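Local coordinates for endonuclease IV (Thermus thermophilus, PDB 3AAM), which repairs DNA by cleaving phosphodiester bonds at apurinic or apyrimidinic sites, leaving a 3'-hydroxyl and a 5'-terminal sugar phosphate, with an additional 3'-5' exonuclease activity, at residues T29-A35 with L64-A70; G101-V107 with R133-E139; E229-F235 with F263-E269. All coordinates share one frame; numbering follows the deposited sequence.

Interaction 1. Residues T29-A35 with L64-A70; sequences TAFQIFA and LPAVIHA. With PO4 (phosphate ion), chain C.
The carbonyl oxygen I33 O is held by two consecutive residues of the other strand: H69 N donates to it at 2.8 Å, and the CA-H of I68 adds a weaker contact. V67 O is used in the same way, taking I33 N at 2.9 Å while the CA-H of Q32 lies beside it. With F31 N to P65 O and V67 N to F31 O, these bonds make a regular parallel ladder in which F31, Q32 and I33 pair with A66, V67 and I68. Strands 31-34 and 66-69, joined through helix 48-60, form a beta-alpha-beta unit of the TIM barrel. F31, I33, A66 and I68 face the surrounding helices, where helix 15-26 packs on F31 and I33 and helix 82-100 on I68. A66 CB sits over one face of the F31 ring, 4.1 Å from its centroid, a CH-pi contact. I33 CG1 meets I68 CG1 at 3.9 Å. On the other face, Q32 is extended, CG anti to the backbone N (chi1 176°). Its NE2, bonded to E248, reaches the edge of the H69 imidazole at H69 CD2, 3.4 Å away, with amide and ring planes steeply inclined. H69 ND1 donates to A70 O at 2.6 Å, in the ring plane and on a carbonyl lone pair, which fixes the ring's rotation and turns H69 NE2 to O2 of a bound phosphate (2.9 Å); the H69 side chain lies near the manganese site. F34 presents its ring edge to H69 O, CD1 coming within 3.2 Å; a water also donates to H69 O and accepts from A35 N.

Interaction 2. Residues G101-V107 with R133-E139; sequences GVEYVVV and RPVLLVE
R133, its chain extended from CG to NE, crosses the E103 side chain at about a right angle and ends in two bonds at the start of the pairing. NH1 forms a salt bridge with E103 OE1 at 2.7 Å; the oxygen lies near the guanidinium plane but is met on its anti side, and the two planar groups stand 73° apart. NH2 donates to G101 O at 3.0 Å from above the carbonyl plane. E103 CB packs over one face of the guanidinium, and the positive phi of G101 closes a Schellman motif at the end of the preceding helix 82-100. P134, after a cis peptide bond, rests CB against V102 O (3.3 Å). At V135 the ladder begins: V135 N reaches E103 O almost straight, and V135 O accepts V105 N. V135 CB lies alongside the Y104 ring, closest to CD1. Strands 104-107 and 135-139, linked through helix 114-128, are parallel neighbours in the TIM barrel, so the side chains that follow alternate between the helix layer and the barrel interior. L136 turns to the helix side, where its CD1 touches V105 CG1. L136 CD1 also lies 3.8 Å from V107 CG1. L137 points inward with V106. Its N donates to V105 O (2.7 Å) and its O accepts V107 N, while CD1 meets CD1 of Y104; P201 and V202 also pack against L137. V138 lies on the helix side, its CA-H near V107 O. E139 N completes the ladder at V107 O. A twisted first torsion (chi1 -32°) sends the E139 side chain across V106, both CG and OE2 lying 3.3 Å from V106 CG2, toward the metal site: its nearest approach to the manganese is about 6 Å.

Interaction 3. Residues E229-F235 with F263-E269; sequences EGLKRVF and FRAWLEE
W266 lays its indole flat against the backbone end of the K232 side chain, joining helix 230-235 to the final helix, 253-267, in the outer layer of the TIM barrel. The two short helical segments cross at -57° with their axes 10.4 Å apart, a spacing filled by aromatic rings. K232 CB stands over the middle of the indole, 3.6 Å from CE2, and CG lies almost directly above the five-membered ring, 3.7 Å from its centroid, as a CH-pi contact. Because K232 CG is anti to the backbone N (chi1 175°), the aliphatic chain runs on over the pyrrole part, K232 CD reaching W266 CD1. K232 CD passes 3.8 Å from E269 OE1, and the chain bends at chi3 beyond it; K232 NZ stays 4.1 Å from E269 OE1, beyond salt-bridge range. L231 CB touches the far end of the indole at CH2. F235, whose CG is likewise anti to N, extends straight across the gap. Its ring slots between W266 and F263: CD2 lies at the edge of the indole and near W266 CB, while F263 CD1 rests over one face, offset toward the rim and 3.8 Å from F235 CZ. The two phenyl rings are inclined at 54°. L267 CD1 adds a looser contact with F235 CE2. F235 also meets F245 edge-to-face and packs on L205 of strand 202-208, which places helix 230-235 against the barrel strands. Along the NE1 side of the indole, E229 is bent at chi2, and one water bridges E229 and W266, donating to E229 OE2 at 2.7 Å and accepting from W266 NE1 at 3.1 Å.

Along the chain the three contacts come in series, each closing its own loop before the next opens, without nesting or crossing. Interaction 1 closes the loop through helix 48-60 and interaction 2 the loop through helix 114-128. These two are joined directly: strands 66-69 and 104-107 are sheet neighbours, with I68 bonded through its backbone to Y104 and V106, so four consecutive barrel strands run from 31-34 to 135-139. Interaction 3 closes a later loop containing strand 244-247 and joins helices near the C terminus. It lies about 21 Å from interaction 1 and 25 Å from interaction 2, centre to centre, and touches neither.

Interaction 1. Residues T29-A35 with L64-A70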
loop_
_atom_site.group_PDB
_atom_site.type_symbol
_atom_site.label_atom_id
_atom_site.label_comp_id
_atom_site.label_asym_id
_atom_site.label_seq_id
_atom_site.Cartn_x
_atom_site.Cartn_y
_atom_site.Cartn_z
ATOM N N THR A 29 -9.692 8.539 7.791
ATOM C CA THR A 29 -10.816 7.724 7.348
ATOM C C THR A 29 -10.339 6.403 6.754
ATOM O O THR A 29 -11.101 5.665 6.128
ATOM C CB THR A 29 -11.730 8.483 6.356
ATOM O OG1 THR A 29 -10.954 9.051 5.297
ATOM C CG2 THR A 29 -12.472 9.603 7.088
ATOM N N ALA A 30 -9.065 6.108 6.995
ATOM C CA ALA A 30 -8.421 4.877 6.556
ATOM C C ALA A 30 -7.033 4.874 7.172
ATOM O O ALA A 30 -6.521 5.928 7.546
ATOM C CB ALA A 30 -8.320 4.839 5.034
ATOM N N PHE A 31 -6.428 3.697 7.303
ATOM C CA PHE A 31 -5.078 3.628 7.851
ATOM C C PHE A 31 -4.335 2.370 7.427
ATOM O O PHE A 31 -4.927 1.412 6.924
ATOM C CB PHE A 31 -5.088 3.772 9.387
ATOM C CG PHE A 31 -5.644 2.585 10.123
ATOM C CD1 PHE A 31 -4.808 1.555 10.552
ATOM C CD2 PHE A 31 -7.002 2.502 10.405
ATOM C CE1 PHE A 31 -5.323 0.459 11.255
ATOM C CE2 PHE A 31 -7.521 1.414 11.103
ATOM C CZ PHE A 31 -6.683 0.392 11.529
ATOM N N GLN A 32 -3.024 2.399 7.620
ATOM C CA GLN A 32 -2.154 1.295 7.249
ATOM C C GLN A 32 -1.176 1.018 8.381
ATOM O O GLN A 32 -0.757 1.933 9.077
ATOM C CB GLN A 32 -1.397 1.671 5.971
ATOM C CG GLN A 32 -0.369 0.662 5.502
ATOM C CD GLN A 32 0.231 1.045 4.165
ATOM O OE1 GLN A 32 -0.392 0.865 3.120
ATOM N NE2 GLN A 32 1.439 1.598 4.196
ATOM N N ILE A 33 -0.825 -0.252 8.550
ATOM C CA ILE A 33 0.114 -0.677 9.579
ATOM C C ILE A 33 0.944 -1.841 9.055
ATOM O O ILE A 33 0.663 -2.382 7.983
ATOM C CB ILE A 33 -0.614 -1.199 10.834
ATOM C CG1 ILE A 33 -1.569 -2.333 10.439
ATOM C CG2 ILE A 33 -1.379 -0.075 11.522
ATOM C CD1 ILE A 33 -2.154 -3.093 11.627
ATOM N N PHE A 34 1.979 -2.202 9.807
ATOM C CA PHE A 34 2.805 -3.355 9.472
ATOM C C PHE A 34 2.238 -4.433 10.388
ATOM O O PHE A 34 1.500 -4.116 11.323
ATOM C CB PHE A 34 4.276 -3.131 9.840
ATOM C CG PHE A 34 5.007 -2.182 8.934
ATOM C CD1 PHE A 34 5.057 -2.401 7.562
ATOM C CD2 PHE A 34 5.683 -1.086 9.463
ATOM C CE1 PHE A 34 5.773 -1.542 6.727
ATOM C CE2 PHE A 34 6.404 -0.219 8.636
ATOM C CZ PHE A 34 6.446 -0.449 7.266
ATOM N N ALA A 35 2.568 -5.695 10.125
ATOM C CA ALA A 35 2.100 -6.795 10.967
ATOM C C ALA A 35 3.195 -7.178 11.961
ATOM O O ALA A 35 2.988 -8.007 12.850
ATOM C CB ALA A 35 1.716 -7.993 10.106
ATOM N N LEU A 64 -13.024 1.896 9.875
ATOM C CA LEU A 64 -12.157 2.448 8.841
ATOM C C LEU A 64 -11.378 1.378 8.097
ATOM O O LEU A 64 -10.820 0.467 8.707
ATOM C CB LEU A 64 -11.157 3.427 9.451
ATOM C CG LEU A 64 -11.604 4.819 9.886
ATOM C CD1 LEU A 64 -12.780 4.746 10.841
ATOM C CD2 LEU A 64 -10.415 5.506 10.536
ATOM N N PRO A 65 -11.327 1.484 6.761
ATOM C CA PRO A 65 -10.595 0.512 5.950
ATOM C C PRO A 65 -9.157 0.470 6.430
ATOM O O PRO A 65 -8.546 1.513 6.707
ATOM C CB PRO A 65 -10.710 1.082 4.542
ATOM C CG PRO A 65 -12.025 1.783 4.571
ATOM C CD PRO A 65 -11.997 2.480 5.907
ATOM N N ALA A 66 -8.614 -0.736 6.529
ATOM C CA ALA A 66 -7.248 -0.906 6.988
ATOM C C ALA A 66 -6.428 -1.685 5.977
ATOM O O ALA A 66 -6.955 -2.503 5.221
ATOM C CB ALA A 66 -7.240 -1.622 8.326
ATOM N N VAL A 67 -5.129 -1.418 5.968
ATOM C CA VAL A 67 -4.217 -2.088 5.063
ATOM C C VAL A 67 -2.977 -2.504 5.835
ATOM O O VAL A 67 -2.475 -1.743 6.658
ATOM C CB VAL A 67 -3.741 -1.146 3.927
ATOM C CG1 VAL A 67 -2.822 -1.894 2.983
ATOM C CG2 VAL A 67 -4.929 -0.570 3.179
ATOM N N ILE A 68 -2.497 -3.716 5.582
ATOM C CA ILE A 68 -1.274 -4.179 6.215
ATOM C C ILE A 68 -0.205 -4.167 5.129
ATOM O O ILE A 68 -0.398 -4.732 4.051
ATOM C CB ILE A 68 -1.425 -5.604 6.806
ATOM C CG1 ILE A 68 -2.112 -5.508 8.172
ATOM C CG2 ILE A 68 -0.060 -6.279 6.922
ATOM C CD1 ILE A 68 -2.379 -6.841 8.847
ATOM N N HIS A 69 0.906 -3.491 5.405
ATOM C CA HIS A 69 2.004 -3.407 4.453
ATOM C C HIS A 69 3.053 -4.458 4.806
ATOM O O HIS A 69 3.415 -4.607 5.972
ATOM C CB HIS A 69 2.650 -2.013 4.509
ATOM C CG HIS A 69 3.417 -1.646 3.275
ATOM N ND1 HIS A 69 4.445 -2.415 2.774
ATOM C CD2 HIS A 69 3.290 -0.594 2.430
ATOM C CE1 HIS A 69 4.917 -1.856 1.674
ATOM N NE2 HIS A 69 4.235 -0.749 1.444
ATOM N N ALA A 70 3.522 -5.194 3.805
ATOM C CA ALA A 70 4.560 -6.198 4.017
ATOM C C ALA A 70 5.878 -5.443 4.170
ATOM O O ALA A 70 5.998 -4.297 3.741
ATOM C CB ALA A 70 4.633 -7.144 2.818
HETATM P P PO4 C . 6.682 1.128 -0.454
HETATM O O1 PO4 C . 7.451 1.227 0.916
HETATM O O2 PO4 C . 5.152 1.434 -0.220
HETATM O O3 PO4 C . 7.276 2.163 -1.454
HETATM O O4 PO4 C . 6.856 -0.324 -1.045
HETATM O O HOH W 1 4.120 -6.507 7.877
#

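Interaction 2. Residues G101-V107 with R133-E139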
loop_
_atom_site.group_PDB
_atom_site.type_symbol
_atom_site.label_atom_id
_atom_site.label_comp_id
_atom_site.label_asym_id
_atom_site.label_seq_id
_atom_site.Cartn_x
_atom_site.Cartn_y
_atom_site.Cartn_z
ATOM N N GLY A 101 -9.053 -9.051 10.613
ATOM C CA GLY A 101 -10.179 -8.615 9.811
ATOM C C GLY A 101 -9.774 -7.500 8.861
ATOM O O GLY A 101 -10.621 -6.754 8.368
ATOM N N VAL A 102 -8.470 -7.373 8.626
ATOM C CA VAL A 102 -7.937 -6.362 7.714
ATOM C C VAL A 102 -8.156 -6.894 6.299
ATOM O O VAL A 102 -7.711 -7.990 5.971
ATOM C CB VAL A 102 -6.432 -6.129 7.967
ATOM C CG1 VAL A 102 -5.849 -5.236 6.881
ATOM C CG2 VAL A 102 -6.231 -5.483 9.339
ATOM N N GLU A 103 -8.832 -6.116 5.461
ATOM C CA GLU A 103 -9.143 -6.570 4.111
ATOM C C GLU A 103 -8.016 -6.591 3.087
ATOM O O GLU A 103 -8.098 -7.338 2.113
ATOM C CB GLU A 103 -10.310 -5.756 3.542
ATOM C CG GLU A 103 -10.865 -6.314 2.235
ATOM C CD GLU A 103 -12.089 -5.564 1.748
ATOM O OE1 GLU A 103 -13.088 -5.500 2.495
ATOM O OE2 GLU A 103 -12.055 -5.040 0.615
ATOM N N TYR A 104 -6.965 -5.804 3.296
ATOM C CA TYR A 104 -5.872 -5.760 2.326
ATOM C C TYR A 104 -4.460 -5.869 2.885
ATOM O O TYR A 104 -4.165 -5.370 3.968
ATOM C CB TYR A 104 -5.936 -4.459 1.513
ATOM C CG TYR A 104 -7.201 -4.277 0.712
ATOM C CD1 TYR A 104 -7.493 -5.115 -0.360
ATOM C CD2 TYR A 104 -8.119 -3.282 1.042
ATOM C CE1 TYR A 104 -8.674 -4.971 -1.087
ATOM C CE2 TYR A 104 -9.303 -3.128 0.323
ATOM C CZ TYR A 104 -9.572 -3.978 -0.738
ATOM O OH TYR A 104 -10.746 -3.849 -1.444
ATOM N N VAL A 105 -3.599 -6.528 2.117
ATOM C CA VAL A 105 -2.180 -6.663 2.437
ATOM C C VAL A 105 -1.494 -6.203 1.153
ATOM O O VAL A 105 -1.827 -6.676 0.069
ATOM C CB VAL A 105 -1.771 -8.128 2.735
ATOM C CG1 VAL A 105 -0.249 -8.241 2.812
ATOM C CG2 VAL A 105 -2.390 -8.578 4.042
ATOM N N VAL A 106 -0.554 -5.271 1.267
ATOM C CA VAL A 106 0.142 -4.757 0.092
ATOM C C VAL A 106 1.637 -5.044 0.175
ATOM O O VAL A 106 2.245 -4.926 1.241
ATOM C CB VAL A 106 -0.115 -3.231 -0.067
ATOM C CG1 VAL A 106 0.377 -2.482 1.161
ATOM C CG2 VAL A 106 0.554 -2.713 -1.324
ATOM N N VAL A 107 2.222 -5.422 -0.957
ATOM C CA VAL A 107 3.635 -5.764 -1.014
ATOM C C VAL A 107 4.261 -5.260 -2.299
ATOM O O VAL A 107 3.579 -5.142 -3.314
ATOM C CB VAL A 107 3.810 -7.305 -0.956
ATOM C CG1 VAL A 107 3.103 -7.950 -2.136
ATOM C CG2 VAL A 107 5.288 -7.674 -0.947
ATOM N N ARG A 133 -10.733 -13.223 1.268
ATOM C CA ARG A 133 -10.306 -12.197 2.209
ATOM C C ARG A 133 -9.229 -12.783 3.121
ATOM O O ARG A 133 -9.386 -13.885 3.642
ATOM C CB ARG A 133 -11.507 -11.746 3.042
ATOM C CG ARG A 133 -11.276 -10.522 3.904
ATOM C CD ARG A 133 -12.419 -10.354 4.895
ATOM N NE ARG A 133 -12.298 -9.133 5.686
ATOM C CZ ARG A 133 -12.587 -7.919 5.233
ATOM N NH1 ARG A 133 -13.019 -7.761 3.990
ATOM N NH2 ARG A 133 -12.442 -6.863 6.023
ATOM N N PRO A 134 -8.119 -12.054 3.328
ATOM C CA PRO A 134 -7.813 -10.738 2.764
ATOM C C PRO A 134 -7.346 -10.809 1.317
ATOM O O PRO A 134 -7.062 -11.884 0.793
ATOM C CB PRO A 134 -6.720 -10.222 3.690
ATOM C CG PRO A 134 -5.965 -11.464 4.003
ATOM C CD PRO A 134 -7.072 -12.463 4.282
ATOM N N VAL A 135 -7.269 -9.647 0.680
ATOM C CA VAL A 135 -6.823 -9.556 -0.702
ATOM C C VAL A 135 -5.386 -9.040 -0.742
ATOM O O VAL A 135 -5.061 -8.043 -0.101
ATOM C CB VAL A 135 -7.712 -8.588 -1.508
ATOM C CG1 VAL A 135 -7.186 -8.460 -2.935
ATOM C CG2 VAL A 135 -9.157 -9.087 -1.509
ATOM N N LEU A 136 -4.530 -9.725 -1.494
ATOM C CA LEU A 136 -3.136 -9.317 -1.632
ATOM C C LEU A 136 -3.012 -8.339 -2.795
ATOM O O LEU A 136 -3.490 -8.609 -3.897
ATOM C CB LEU A 136 -2.246 -10.541 -1.876
ATOM C CG LEU A 136 -0.748 -10.299 -2.089
ATOM C CD1 LEU A 136 -0.125 -9.616 -0.876
ATOM C CD2 LEU A 136 -0.065 -11.641 -2.340
ATOM N N LEU A 137 -2.371 -7.204 -2.533
ATOM C CA LEU A 137 -2.180 -6.162 -3.529
ATOM C C LEU A 137 -0.711 -6.042 -3.891
ATOM O O LEU A 137 0.149 -6.053 -3.012
ATOM C CB LEU A 137 -2.653 -4.814 -2.979
ATOM C CG LEU A 137 -4.088 -4.725 -2.473
ATOM C CD1 LEU A 137 -4.376 -3.316 -1.976
ATOM C CD2 LEU A 137 -5.036 -5.108 -3.599
ATOM N N VAL A 138 -0.422 -5.934 -5.184
ATOM C CA VAL A 138 0.956 -5.772 -5.634
ATOM C C VAL A 138 1.093 -4.333 -6.111
ATOM O O VAL A 138 0.229 -3.827 -6.827
ATOM C CB VAL A 138 1.312 -6.742 -6.789
ATOM C CG1 VAL A 138 1.306 -8.174 -6.276
ATOM C CG2 VAL A 138 0.328 -6.589 -7.937
ATOM N N GLU A 139 2.171 -3.673 -5.701
ATOM C CA GLU A 139 2.393 -2.281 -6.078
ATOM C C GLU A 139 3.206 -2.154 -7.352
ATOM O O GLU A 139 4.013 -3.023 -7.673
ATOM C CB GLU A 139 3.166 -1.536 -4.979
ATOM C CG GLU A 139 2.909 -2.002 -3.557
ATOM C CD GLU A 139 3.828 -1.331 -2.535
ATOM O OE1 GLU A 139 5.027 -1.120 -2.835
ATOM O OE2 GLU A 139 3.354 -1.030 -1.419
#

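Interaction 3. Residues E229-F235 with F263-E269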
loop_
_atom_site.group_PDB
_atom_site.type_symbol
_atom_site.label_atom_id
_atom_site.label_comp_id
_atom_site.label_asym_id
_atom_site.label_seq_id
_atom_site.Cartn_x
_atom_site.Cartn_y
_atom_site.Cartn_z
ATOM N N GLU A 229 0.382 19.358 -7.191
ATOM C CA GLU A 229 -1.063 19.301 -7.352
ATOM C C GLU A 229 -1.522 18.173 -8.264
ATOM O O GLU A 229 -2.719 17.906 -8.377
ATOM C CB GLU A 229 -1.592 20.649 -7.850
ATOM C CG GLU A 229 -1.387 21.786 -6.854
ATOM C CD GLU A 229 -2.227 21.641 -5.593
ATOM O OE1 GLU A 229 -2.794 20.554 -5.360
ATOM O OE2 GLU A 229 -2.313 22.621 -4.822
ATOM N N GLY A 230 -0.574 17.507 -8.916
ATOM C CA GLY A 230 -0.938 16.393 -9.770
ATOM C C GLY A 230 -1.622 15.334 -8.921
ATOM O O GLY A 230 -2.523 14.632 -9.383
ATOM N N LEU A 231 -1.193 15.220 -7.666
ATOM C CA LEU A 231 -1.785 14.246 -6.754
ATOM C C LEU A 231 -3.215 14.622 -6.398
ATOM O O LEU A 231 -4.025 13.757 -6.066
ATOM C CB LEU A 231 -0.950 14.116 -5.476
ATOM C CG LEU A 231 0.444 13.514 -5.649
ATOM C CD1 LEU A 231 1.074 13.320 -4.283
ATOM C CD2 LEU A 231 0.350 12.178 -6.383
ATOM N N LYS A 232 -3.527 15.913 -6.455
ATOM C CA LYS A 232 -4.879 16.363 -6.168
ATOM C C LYS A 232 -5.802 15.774 -7.236
ATOM O O LYS A 232 -6.893 15.295 -6.934
ATOM C CB LYS A 232 -4.959 17.892 -6.206
ATOM C CG LYS A 232 -6.374 18.442 -6.034
ATOM C CD LYS A 232 -6.423 19.963 -6.201
ATOM C CE LYS A 232 -6.070 20.378 -7.624
ATOM N NZ LYS A 232 -6.190 21.853 -7.841
ATOM N N ARG A 233 -5.343 15.803 -8.483
ATOM C CA ARG A 233 -6.120 15.284 -9.600
ATOM C C ARG A 233 -6.340 13.776 -9.505
ATOM O O ARG A 233 -7.366 13.265 -9.955
ATOM C CB ARG A 233 -5.435 15.650 -10.917
ATOM C CG ARG A 233 -5.479 17.142 -11.231
ATOM C CD ARG A 233 -6.714 17.513 -12.050
ATOM N NE ARG A 233 -7.972 17.250 -11.353
ATOM C CZ ARG A 233 -8.433 17.971 -10.336
ATOM N NH1 ARG A 233 -9.588 17.655 -9.767
ATOM N NH2 ARG A 233 -7.741 19.014 -9.891
ATOM N N VAL A 234 -5.381 13.062 -8.922
ATOM C CA VAL A 234 -5.520 11.618 -8.749
ATOM C C VAL A 234 -6.500 11.355 -7.603
ATOM O O VAL A 234 -7.433 10.556 -7.728
ATOM C CB VAL A 234 -4.153 10.956 -8.420
ATOM C CG1 VAL A 234 -4.347 9.491 -8.042
ATOM C CG2 VAL A 234 -3.232 11.052 -9.623
ATOM N N PHE A 235 -6.288 12.049 -6.491
ATOM C CA PHE A 235 -7.126 11.907 -5.310
ATOM C C PHE A 235 -8.592 12.202 -5.612
ATOM O O PHE A 235 -9.483 11.518 -5.111
ATOM C CB PHE A 235 -6.620 12.863 -4.219
ATOM C CG PHE A 235 -7.336 12.731 -2.895
ATOM C CD1 PHE A 235 -7.260 11.553 -2.156
ATOM C CD2 PHE A 235 -8.048 13.802 -2.371
ATOM C CE1 PHE A 235 -7.884 11.447 -0.907
ATOM C CE2 PHE A 235 -8.675 13.707 -1.126
ATOM C CZ PHE A 235 -8.592 12.531 -0.394
ATOM N N PHE A 263 -4.955 17.106 2.559
ATOM C CA PHE A 263 -5.960 16.092 2.237
ATOM C C PHE A 263 -7.356 16.677 2.376
ATOM O O PHE A 263 -8.201 16.519 1.505
ATOM C CB PHE A 263 -5.874 14.891 3.192
ATOM C CG PHE A 263 -5.050 13.743 2.680
ATOM C CD1 PHE A 263 -5.296 13.188 1.429
ATOM C CD2 PHE A 263 -4.064 13.176 3.484
ATOM C CE1 PHE A 263 -4.567 12.075 0.989
ATOM C CE2 PHE A 263 -3.329 12.066 3.056
ATOM C CZ PHE A 263 -3.582 11.516 1.811
ATOM N N ARG A 264 -7.588 17.358 3.491
ATOM C CA ARG A 264 -8.892 17.933 3.761
ATOM C C ARG A 264 -9.264 19.084 2.843
ATOM O O ARG A 264 -10.434 19.246 2.498
ATOM C CB ARG A 264 -8.968 18.323 5.239
ATOM C CG ARG A 264 -9.105 17.080 6.102
ATOM C CD ARG A 264 -8.649 17.250 7.536
ATOM N NE ARG A 264 -8.778 15.971 8.229
ATOM C CZ ARG A 264 -8.352 15.727 9.462
ATOM N NH1 ARG A 264 -7.753 16.680 10.168
ATOM N NH2 ARG A 264 -8.537 14.523 9.991
ATOM N N ALA A 265 -8.279 19.874 2.431
ATOM C CA ALA A 265 -8.552 20.980 1.524
ATOM C C ALA A 265 -8.988 20.378 0.195
ATOM O O ALA A 265 -9.941 20.840 -0.436
ATOM C CB ALA A 265 -7.306 21.827 1.336
ATOM N N TRP A 266 -8.288 19.331 -0.224
ATOM C CA TRP A 266 -8.621 18.667 -1.474
ATOM C C TRP A 266 -9.994 18.026 -1.407
ATOM O O TRP A 266 -10.780 18.140 -2.338
ATOM C CB TRP A 266 -7.579 17.597 -1.813
ATOM C CG TRP A 266 -6.256 18.152 -2.210
ATOM C CD1 TRP A 266 -5.956 19.458 -2.476
ATOM C CD2 TRP A 266 -5.045 17.414 -2.408
ATOM N NE1 TRP A 266 -4.634 19.579 -2.824
ATOM C CE2 TRP A 266 -4.052 18.339 -2.792
ATOM C CE3 TRP A 266 -4.703 16.059 -2.298
ATOM C CZ2 TRP A 266 -2.735 17.954 -3.066
ATOM C CZ3 TRP A 266 -3.390 15.678 -2.570
ATOM C CH2 TRP A 266 -2.425 16.623 -2.949
ATOM N N LEU A 267 -10.284 17.356 -0.295
ATOM C CA LEU A 267 -11.563 16.681 -0.138
ATOM C C LEU A 267 -12.744 17.639 -0.299
ATOM O O LEU A 267 -13.793 17.250 -0.811
ATOM C CB LEU A 267 -11.622 15.981 1.224
ATOM C CG LEU A 267 -12.725 14.939 1.415
ATOM C CD1 LEU A 267 -12.653 13.881 0.316
ATOM C CD2 LEU A 267 -12.562 14.293 2.784
ATOM N N GLU A 268 -12.568 18.887 0.129
ATOM C CA GLU A 268 -13.624 19.896 0.013
ATOM C C GLU A 268 -13.880 20.270 -1.442
ATOM O O GLU A 268 -14.913 20.856 -1.769
ATOM C CB GLU A 268 -13.247 21.175 0.763
ATOM C CG GLU A 268 -13.372 21.128 2.267
ATOM C CD GLU A 268 -13.163 22.499 2.886
ATOM O OE1 GLU A 268 -12.094 23.103 2.646
ATOM O OE2 GLU A 268 -14.068 22.975 3.603
ATOM N N GLU A 269 -12.930 19.937 -2.309
ATOM C CA GLU A 269 -13.032 20.257 -3.730
ATOM C C GLU A 269 -13.598 19.112 -4.563
ATOM O O GLU A 269 -13.673 19.218 -5.787
ATOM C CB GLU A 269 -11.655 20.632 -4.281
ATOM C CG GLU A 269 -11.016 21.852 -3.636
ATOM C CD GLU A 269 -9.594 22.074 -4.118
ATOM O OE1 GLU A 269 -9.388 22.203 -5.343
ATOM O OE2 GLU A 269 -8.677 22.113 -3.271
HETATM O O HOH W 2 -3.793 22.565 -2.622
#